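Local coordinates for protein serpin-12 (Manduca sexta, PDB 6CJ7) that probably inhibits serine proteases as a serpin and controls the prophenoloxidase activation system in the larval hemolymph of the insect, at residues A[33-38]-A[275-280]; A[199-204]-A[379-384]. All blocks are in the same frame, centred on the assembly; numbering follows the deposited sequence.

Overall arrangement
The two contacts lie side by side near the C-terminal end of the chain, their centres about 12 Å apart. In chain order the segments alternate: 33-38, 199-204, 275-280, then 379-384. In the serpin fold 275-280 is the edge of sheet A, beside strand 317-326; 36-38 pairs with 370-377 in sheet B; 199-204 pairs with 187-192 in sheet C. Loop 379-384 ties the three sheets together: Asn-35 ND2 is hydrogen-bonded to Asp-379 O at 2.9 Å, Lys-278 N to Glu-383 O at 2.7 Å, and contact 2 joins the loop to sheet C. The centre of buried contact 1 is about 10 Å from the chain centre, that of partly buried contact 2 about 20 Å.

Contact 1 of 2, residues A[33-38]-A[275-280]; sequences SGNLAA and FSIKAD
Ile-277 lays the end of its side chain over the methyl group of Ala-37, with CD1 3.6 Å from Ala-37 CB. Its CG1 stands anti to the backbone N (chi1 -177°), and a second extended torsion (chi2 170°) carries CD1 on to the 33-38 segment. There the terminal methyl meets two neighbours, Ala-37 CB and Asn-35 CB, the latter at 3.8 Å. The other branch, CG2, takes the crowded position between the backbone N and the carbonyl carbon and approaches Ala-37 CB less closely, at 4.1 Å. One small methyl is therefore met by both arms of the isoleucine.

Two residues on, Ala-279 points the same way, its CB 3.3 Å from Ala-37 O and 4.2 Å from Ala-37 CB. No hydrogen bond joins the two segments, and the short strand 36-38 crosses 275-280 at -71°, so this is apolar packing between steeply crossed strands rather than sheet pairing: the edge strand of serpin sheet A lies over a strand of sheet B. Asn-35 gives its CB to Ile-277 while its amide turns to the C-terminal chain: OD1 accepts from Met-378 N and ND2 donates to Asp-379 O. On the other side of strand 275-280, Lys-278 NZ forms a salt bridge with Asp-280 OD2 at 2.7 Å.

Strand 36-38 pairs antiparallel with strand 370-377, whose Phe-373 touches Ala-37, while Leu-36 points away from the contact and packs on Phe-25 and Ala-29 of helix 19-31. Segment 275-280 runs antiparallel to strand 317-326, with Ile-277 bonded through its backbone to Leu-324.

Contact 2 of 2, residues A[199-204]-A[379-384]; sequences KVASFM and DPTLEH
Lys-199 reaches across Thr-381 to the carboxylate of Asp-379, and NZ meets OD2 in a salt bridge of 2.7 Å. The lysine chain is extended beyond CG and crosses the aspartate side chain at about a right angle; its ammonium group uses the syn lone pair of Asp-379 OD2. A second, weak bond runs from Lys-199 NZ to Thr-381 OG1 at 3.5 Å, and Lys-199 CD lies beside the same hydroxyl.

The other carboxylate oxygen, Asp-379 OD1, is held from within the loop. Thr-381 OG1 donates to it at 2.6 Å, on the syn side but 29° out of the carboxylate plane. Thr-381 N, 3.0 Å from Asp-379 OD1, comes to the same face, 38° above the plane, and closes an Asx turn. The threonine torsion (chi1 70°) sets OG1 where hydroxyl and backbone N-H can grip one oxygen together. Both carboxylate oxygens thus have partners, which should fix the rotation of the group, and the positive lysine probably helps keep it ionised. The Asx turn overlaps a type I beta turn from Asp-379 to Leu-382, whose closing backbone bond is weak; the carbonyl of Asp-379 is satisfied from contact 1.

Beside the polar cluster the methyl CG2 of Thr-381 lies 3.3 Å from the carbonyl O of Val-200, and Ala-201 CB makes an apolar contact with Pro-380 CG at 4.1 Å.

Strand 198-215 is flanked here by antiparallel neighbours 187-192 and 265-282: the backbones of Lys-199 and Ala-201 are hydrogen-bonded to those of Phe-191 and Arg-189, and that of Ser-202 to Lys-274. These strands belong to serpin sheet C, and Pro-380 touches Phe-191 and Pro-273 from them, so the loop following strand 370-377 packs against all three.

Contact 1 of 2, residues A[33-38]-A[275-280]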
ATOM      1  N   SER A  33      -8.284   8.571  13.400  1.00 34.07           N
ATOM      2  CA  SER A  33      -7.619   9.775  12.943  1.00 36.78           C
ATOM      3  C   SER A  33      -6.117   9.520  12.898  1.00 40.29           C
ATOM      4  O   SER A  33      -5.639   8.408  13.135  1.00 45.98           O
ATOM      5  CB  SER A  33      -7.963  10.953  13.852  1.00 44.78           C
ATOM      6  OG  SER A  33      -7.586  10.672  15.187  1.00 46.80           O
ATOM      7  N   GLY A  34      -5.363  10.557  12.581  1.00 33.03           N
ATOM      8  CA  GLY A  34      -3.923  10.429  12.566  1.00 31.52           C
ATOM      9  C   GLY A  34      -3.397   9.996  11.217  1.00 26.53           C
ATOM     10  O   GLY A  34      -4.141   9.712  10.270  1.00 25.46           O
ATOM     11  N   ASN A  35      -2.068   9.950  11.133  1.00 26.33           N
ATOM     12  CA  ASN A  35      -1.415   9.441   9.930  1.00 24.48           C
ATOM     13  C   ASN A  35      -1.930   8.050   9.595  1.00 25.38           C
ATOM     14  O   ASN A  35      -2.130   7.210  10.479  1.00 27.52           O
ATOM     15  CB  ASN A  35       0.101   9.384  10.123  1.00 24.98           C
ATOM     16  CG  ASN A  35       0.740  10.750  10.097  1.00 25.61           C
ATOM     17  OD1 ASN A  35       0.132  11.706   9.643  1.00 25.27           O
ATOM     18  ND2 ASN A  35       1.960  10.846  10.599  1.00 26.76           N
ATOM     19  N   LEU A  36      -2.150   7.809   8.310  1.00 21.82           N
ATOM     20  CA  LEU A  36      -2.599   6.503   7.854  1.00 20.87           C
ATOM     21  C   LEU A  36      -1.913   6.185   6.538  1.00 24.33           C
ATOM     22  O   LEU A  36      -1.880   7.024   5.634  1.00 23.26           O
ATOM     23  CB  LEU A  36      -4.120   6.480   7.693  1.00 22.57           C
ATOM     24  CG  LEU A  36      -4.727   5.099   7.472  1.00 31.43           C
ATOM     25  CD1 LEU A  36      -4.721   4.318   8.778  1.00 32.89           C
ATOM     26  CD2 LEU A  36      -6.135   5.227   6.901  1.00 32.99           C
ATOM     27  N   ALA A  37      -1.379   4.967   6.426  1.00 20.84           N
ATOM     28  CA  ALA A  37      -0.660   4.558   5.226  1.00 18.26           C
ATOM     29  C   ALA A  37      -0.932   3.088   4.968  1.00 18.84           C
ATOM     30  O   ALA A  37      -0.959   2.290   5.909  1.00 23.21           O
ATOM     31  CB  ALA A  37       0.844   4.782   5.380  1.00 27.66           C
ATOM     32  N   ALA A  38      -1.130   2.735   3.698  1.00 16.79           N
ATOM     33  CA  ALA A  38      -1.320   1.342   3.325  1.00 17.24           C
ATOM     34  C   ALA A  38      -1.112   1.220   1.829  1.00 19.24           C
ATOM     35  O   ALA A  38      -1.168   2.211   1.092  1.00 20.09           O
ATOM     36  CB  ALA A  38      -2.709   0.818   3.697  1.00 20.64           C
ATOM     37  N   PHE A 275       8.774  13.532   4.603  1.00 22.67           N
ATOM     38  CA  PHE A 275       8.188  12.621   5.578  1.00 24.47           C
ATOM     39  C   PHE A 275       8.660  11.201   5.316  1.00 22.34           C
ATOM     40  O   PHE A 275       9.100  10.856   4.216  1.00 22.23           O
ATOM     41  CB  PHE A 275       6.652  12.699   5.579  1.00 26.03           C
ATOM     42  CG  PHE A 275       6.006  12.255   4.301  1.00 24.04           C
ATOM     43  CD1 PHE A 275       5.734  10.910   4.059  1.00 24.50           C
ATOM     44  CD2 PHE A 275       5.634  13.184   3.346  1.00 25.10           C
ATOM     45  CE1 PHE A 275       5.132  10.507   2.873  1.00 27.06           C
ATOM     46  CE2 PHE A 275       5.021  12.794   2.175  1.00 22.43           C
ATOM     47  CZ  PHE A 275       4.772  11.454   1.922  1.00 24.93           C
ATOM     48  N   SER A 276       8.573  10.389   6.358  1.00 24.03           N
ATOM     49  CA  SER A 276       8.721   8.944   6.241  1.00 21.72           C
ATOM     50  C   SER A 276       7.643   8.324   7.113  1.00 24.30           C
ATOM     51  O   SER A 276       7.597   8.602   8.316  1.00 30.24           O
ATOM     52  CB  SER A 276      10.121   8.499   6.684  1.00 29.71           C
ATOM     53  OG  SER A 276      10.287   7.101   6.518  1.00 37.65           O
ATOM     54  N   ILE A 277       6.762   7.522   6.523  1.00 23.72           N
ATOM     55  CA  ILE A 277       5.616   6.977   7.247  1.00 21.42           C
ATOM     56  C   ILE A 277       5.670   5.456   7.180  1.00 19.59           C
ATOM     57  O   ILE A 277       5.853   4.879   6.105  1.00 22.31           O
ATOM     58  CB  ILE A 277       4.287   7.540   6.698  1.00 24.66           C
ATOM     59  CG1 ILE A 277       3.109   7.018   7.523  1.00 31.54           C
ATOM     60  CG2 ILE A 277       4.097   7.259   5.211  1.00 32.11           C
ATOM     61  CD1 ILE A 277       1.811   7.712   7.204  1.00 38.90           C
ATOM     62  N   LYS A 278       5.550   4.813   8.341  1.00 24.40           N
ATOM     63  CA  LYS A 278       5.536   3.359   8.438  1.00 21.69           C
ATOM     64  C   LYS A 278       4.255   2.935   9.126  1.00 23.40           C
ATOM     65  O   LYS A 278       3.894   3.495  10.168  1.00 26.02           O
ATOM     66  CB  LYS A 278       6.738   2.841   9.233  1.00 26.44           C
ATOM     67  CG  LYS A 278       6.708   1.338   9.475  1.00 46.03           C
ATOM     68  CD  LYS A 278       7.617   0.930  10.621  1.00 55.70           C
ATOM     69  CE  LYS A 278       8.216  -0.441  10.365  1.00 56.54           C
ATOM     70  NZ  LYS A 278       7.221  -1.346   9.729  1.00 57.25           N
ATOM     71  N   ALA A 279       3.582   1.939   8.564  1.00 22.82           N
ATOM     72  CA  ALA A 279       2.379   1.400   9.179  1.00 28.22           C
ATOM     73  C   ALA A 279       2.477  -0.113   9.203  1.00 22.96           C
ATOM     74  O   ALA A 279       2.812  -0.727   8.190  1.00 25.93           O
ATOM     75  CB  ALA A 279       1.122   1.836   8.427  1.00 31.05           C
ATOM     76  N   ASP A 280       2.184  -0.707  10.356  1.00 26.57           N
ATOM     77  CA  ASP A 280       2.023  -2.155  10.497  1.00 28.23           C
ATOM     78  C   ASP A 280       0.575  -2.422  10.875  1.00 26.27           C
ATOM     79  O   ASP A 280       0.090  -1.891  11.884  1.00 29.16           O
ATOM     80  CB  ASP A 280       2.953  -2.725  11.570  1.00 31.79           C
ATOM     81  CG  ASP A 280       4.405  -2.395  11.334  1.00 42.85           C
ATOM     82  OD1 ASP A 280       5.070  -1.986  12.308  1.00 56.30           O
ATOM     83  OD2 ASP A 280       4.891  -2.556  10.195  1.00 37.35           O
TER

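Contact 2 of 2, residues A[199-204]-A[379-384]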
ATOM      1  N   LYS A 199       3.353  22.751  14.298  1.00 35.87           N
ATOM      2  CA  LYS A 199       4.579  21.967  14.444  1.00 35.84           C
ATOM      3  C   LYS A 199       5.564  22.318  13.338  1.00 34.99           C
ATOM      4  O   LYS A 199       5.185  22.389  12.162  1.00 38.05           O
ATOM      5  CB  LYS A 199       4.305  20.459  14.376  1.00 32.41           C
ATOM      6  CG  LYS A 199       3.787  19.818  15.647  1.00 36.91           C
ATOM      7  CD  LYS A 199       4.089  18.312  15.606  1.00 39.35           C
ATOM      8  CE  LYS A 199       3.446  17.548  16.748  1.00 46.58           C
ATOM      9  NZ  LYS A 199       3.672  16.082  16.597  1.00 43.75           N
ATOM     10  N   VAL A 200       6.837  22.469  13.714  1.00 34.82           N
ATOM     11  CA  VAL A 200       7.897  22.706  12.735  1.00 29.33           C
ATOM     12  C   VAL A 200       8.099  21.467  11.879  1.00 31.44           C
ATOM     13  O   VAL A 200       8.184  20.348  12.402  1.00 37.29           O
ATOM     14  CB  VAL A 200       9.194  23.088  13.459  1.00 36.19           C
ATOM     15  CG1 VAL A 200      10.392  22.975  12.525  1.00 42.95           C
ATOM     16  CG2 VAL A 200       9.066  24.483  14.015  1.00 45.46           C
ATOM     17  N   ALA A 201       8.177  21.662  10.561  1.00 28.95           N
ATOM     18  CA  ALA A 201       8.491  20.589   9.628  1.00 27.62           C
ATOM     19  C   ALA A 201       9.479  21.104   8.586  1.00 30.97           C
ATOM     20  O   ALA A 201       9.653  22.316   8.396  1.00 27.79           O
ATOM     21  CB  ALA A 201       7.230  20.034   8.937  1.00 30.31           C
ATOM     22  N   SER A 202      10.142  20.161   7.920  1.00 29.29           N
ATOM     23  CA  SER A 202      11.127  20.465   6.881  1.00 27.52           C
ATOM     24  C   SER A 202      10.454  20.448   5.514  1.00 29.77           C
ATOM     25  O   SER A 202      10.127  19.382   4.983  1.00 31.88           O
ATOM     26  CB  SER A 202      12.278  19.463   6.927  1.00 30.47           C
ATOM     27  OG  SER A 202      13.042  19.634   8.105  1.00 34.14           O
ATOM     28  N   PHE A 203      10.273  21.621   4.928  1.00 25.19           N
ATOM     29  CA  PHE A 203       9.609  21.753   3.641  1.00 25.10           C
ATOM     30  C   PHE A 203      10.649  21.821   2.529  1.00 24.59           C
ATOM     31  O   PHE A 203      11.452  22.761   2.469  1.00 25.36           O
ATOM     32  CB  PHE A 203       8.713  22.987   3.619  1.00 26.78           C
ATOM     33  CG  PHE A 203       7.486  22.849   4.472  1.00 25.38           C
ATOM     34  CD1 PHE A 203       7.515  23.180   5.819  1.00 27.59           C
ATOM     35  CD2 PHE A 203       6.305  22.384   3.926  1.00 28.06           C
ATOM     36  CE1 PHE A 203       6.385  23.063   6.606  1.00 29.34           C
ATOM     37  CE2 PHE A 203       5.176  22.267   4.699  1.00 28.60           C
ATOM     38  CZ  PHE A 203       5.215  22.609   6.050  1.00 31.41           C
ATOM     39  N   MET A 204      10.635  20.820   1.662  1.00 22.62           N
ATOM     40  CA  MET A 204      11.381  20.886   0.418  1.00 22.10           C
ATOM     41  C   MET A 204      10.704  21.881  -0.513  1.00 25.43           C
ATOM     42  O   MET A 204       9.478  22.009  -0.523  1.00 26.99           O
ATOM     43  CB  MET A 204      11.414  19.503  -0.223  1.00 21.52           C
ATOM     44  CG  MET A 204      11.881  18.463   0.740  1.00 21.77           C
ATOM     45  SD  MET A 204      12.068  16.861  -0.082  1.00 24.89           S
ATOM     46  CE  MET A 204      10.330  16.516  -0.454  1.00 24.83           C
ATOM     47  N   ASP A 379       0.395  14.584  10.014  1.00 24.41           N
ATOM     48  CA  ASP A 379       1.503  15.140  10.788  1.00 28.89           C
ATOM     49  C   ASP A 379       2.794  14.583  10.206  1.00 27.28           C
ATOM     50  O   ASP A 379       3.179  13.454  10.527  1.00 26.28           O
ATOM     51  CB  ASP A 379       1.371  14.769  12.273  1.00 31.28           C
ATOM     52  CG  ASP A 379       2.435  15.418  13.149  1.00 33.11           C
ATOM     53  OD1 ASP A 379       3.421  15.960  12.603  1.00 28.51           O
ATOM     54  OD2 ASP A 379       2.289  15.377  14.397  1.00 33.56           O
ATOM     55  N   PRO A 380       3.489  15.336   9.351  1.00 25.50           N
ATOM     56  CA  PRO A 380       4.694  14.797   8.709  1.00 22.51           C
ATOM     57  C   PRO A 380       5.881  14.629   9.646  1.00 25.98           C
ATOM     58  O   PRO A 380       6.902  14.085   9.208  1.00 30.29           O
ATOM     59  CB  PRO A 380       4.996  15.838   7.619  1.00 22.90           C
ATOM     60  CG  PRO A 380       4.474  17.122   8.205  1.00 22.99           C
ATOM     61  CD  PRO A 380       3.206  16.721   8.934  1.00 28.30           C
ATOM     62  N   THR A 381       5.794  15.085  10.901  1.00 25.88           N
ATOM     63  CA  THR A 381       6.901  14.950  11.840  1.00 29.71           C
ATOM     64  C   THR A 381       6.917  13.598  12.534  1.00 32.71           C
ATOM     65  O   THR A 381       7.878  13.296  13.248  1.00 36.00           O
ATOM     66  CB  THR A 381       6.855  16.056  12.902  1.00 33.12           C
ATOM     67  OG1 THR A 381       5.743  15.847  13.792  1.00 33.23           O
ATOM     68  CG2 THR A 381       6.722  17.419  12.246  1.00 31.95           C
ATOM     69  N   LEU A 382       5.879  12.789  12.349  1.00 28.98           N
ATOM     70  CA  LEU A 382       5.754  11.500  13.007  1.00 31.85           C
ATOM     71  C   LEU A 382       5.932  10.395  11.983  1.00 30.65           C
ATOM     72  O   LEU A 382       5.363  10.454  10.887  1.00 32.52           O
ATOM     73  CB  LEU A 382       4.391  11.365  13.695  1.00 35.56           C
ATOM     74  CG  LEU A 382       4.174  12.376  14.823  1.00 41.75           C
ATOM     75  CD1 LEU A 382       2.772  12.278  15.396  1.00 49.23           C
ATOM     76  CD2 LEU A 382       5.211  12.189  15.912  1.00 37.86           C
ATOM     77  N   GLU A 383       6.721   9.391  12.345  1.00 28.64           N
ATOM     78  CA  GLU A 383       7.041   8.313  11.421  1.00 28.85           C
ATOM     79  C   GLU A 383       6.049   7.157  11.454  1.00 37.54           C
ATOM     80  O   GLU A 383       6.128   6.282  10.589  1.00 37.24           O
ATOM     81  CB  GLU A 383       8.447   7.777  11.714  1.00 43.62           C
ATOM     82  CG  GLU A 383       9.512   8.856  11.705  1.00 56.37           C
ATOM     83  CD  GLU A 383      10.885   8.318  11.368  1.00 67.79           C
ATOM     84  OE1 GLU A 383      11.177   7.156  11.727  1.00 71.72           O
ATOM     85  OE2 GLU A 383      11.671   9.058  10.736  1.00 72.82           O
ATOM     86  N   HIS A 384       5.114   7.128  12.401  1.00 38.21           N
ATOM     87  CA  HIS A 384       4.224   5.984  12.560  1.00 52.71           C
ATOM     88  C   HIS A 384       2.778   6.348  12.240  1.00 61.86           C
ATOM     89  O   HIS A 384       2.371   7.511  12.350  1.00 61.43           O
ATOM     90  CB  HIS A 384       4.309   5.418  13.977  1.00 57.49           C
ATOM     91  CG  HIS A 384       3.986   6.415  15.047  1.00 69.66           C
ATOM     92  ND1 HIS A 384       2.771   7.065  15.120  1.00 72.85           N
ATOM     93  CD2 HIS A 384       4.725   6.881  16.084  1.00 77.06           C
ATOM     94  CE1 HIS A 384       2.774   7.882  16.157  1.00 75.87           C
ATOM     95  NE2 HIS A 384       3.947   7.790  16.759  1.00 78.38           N
TER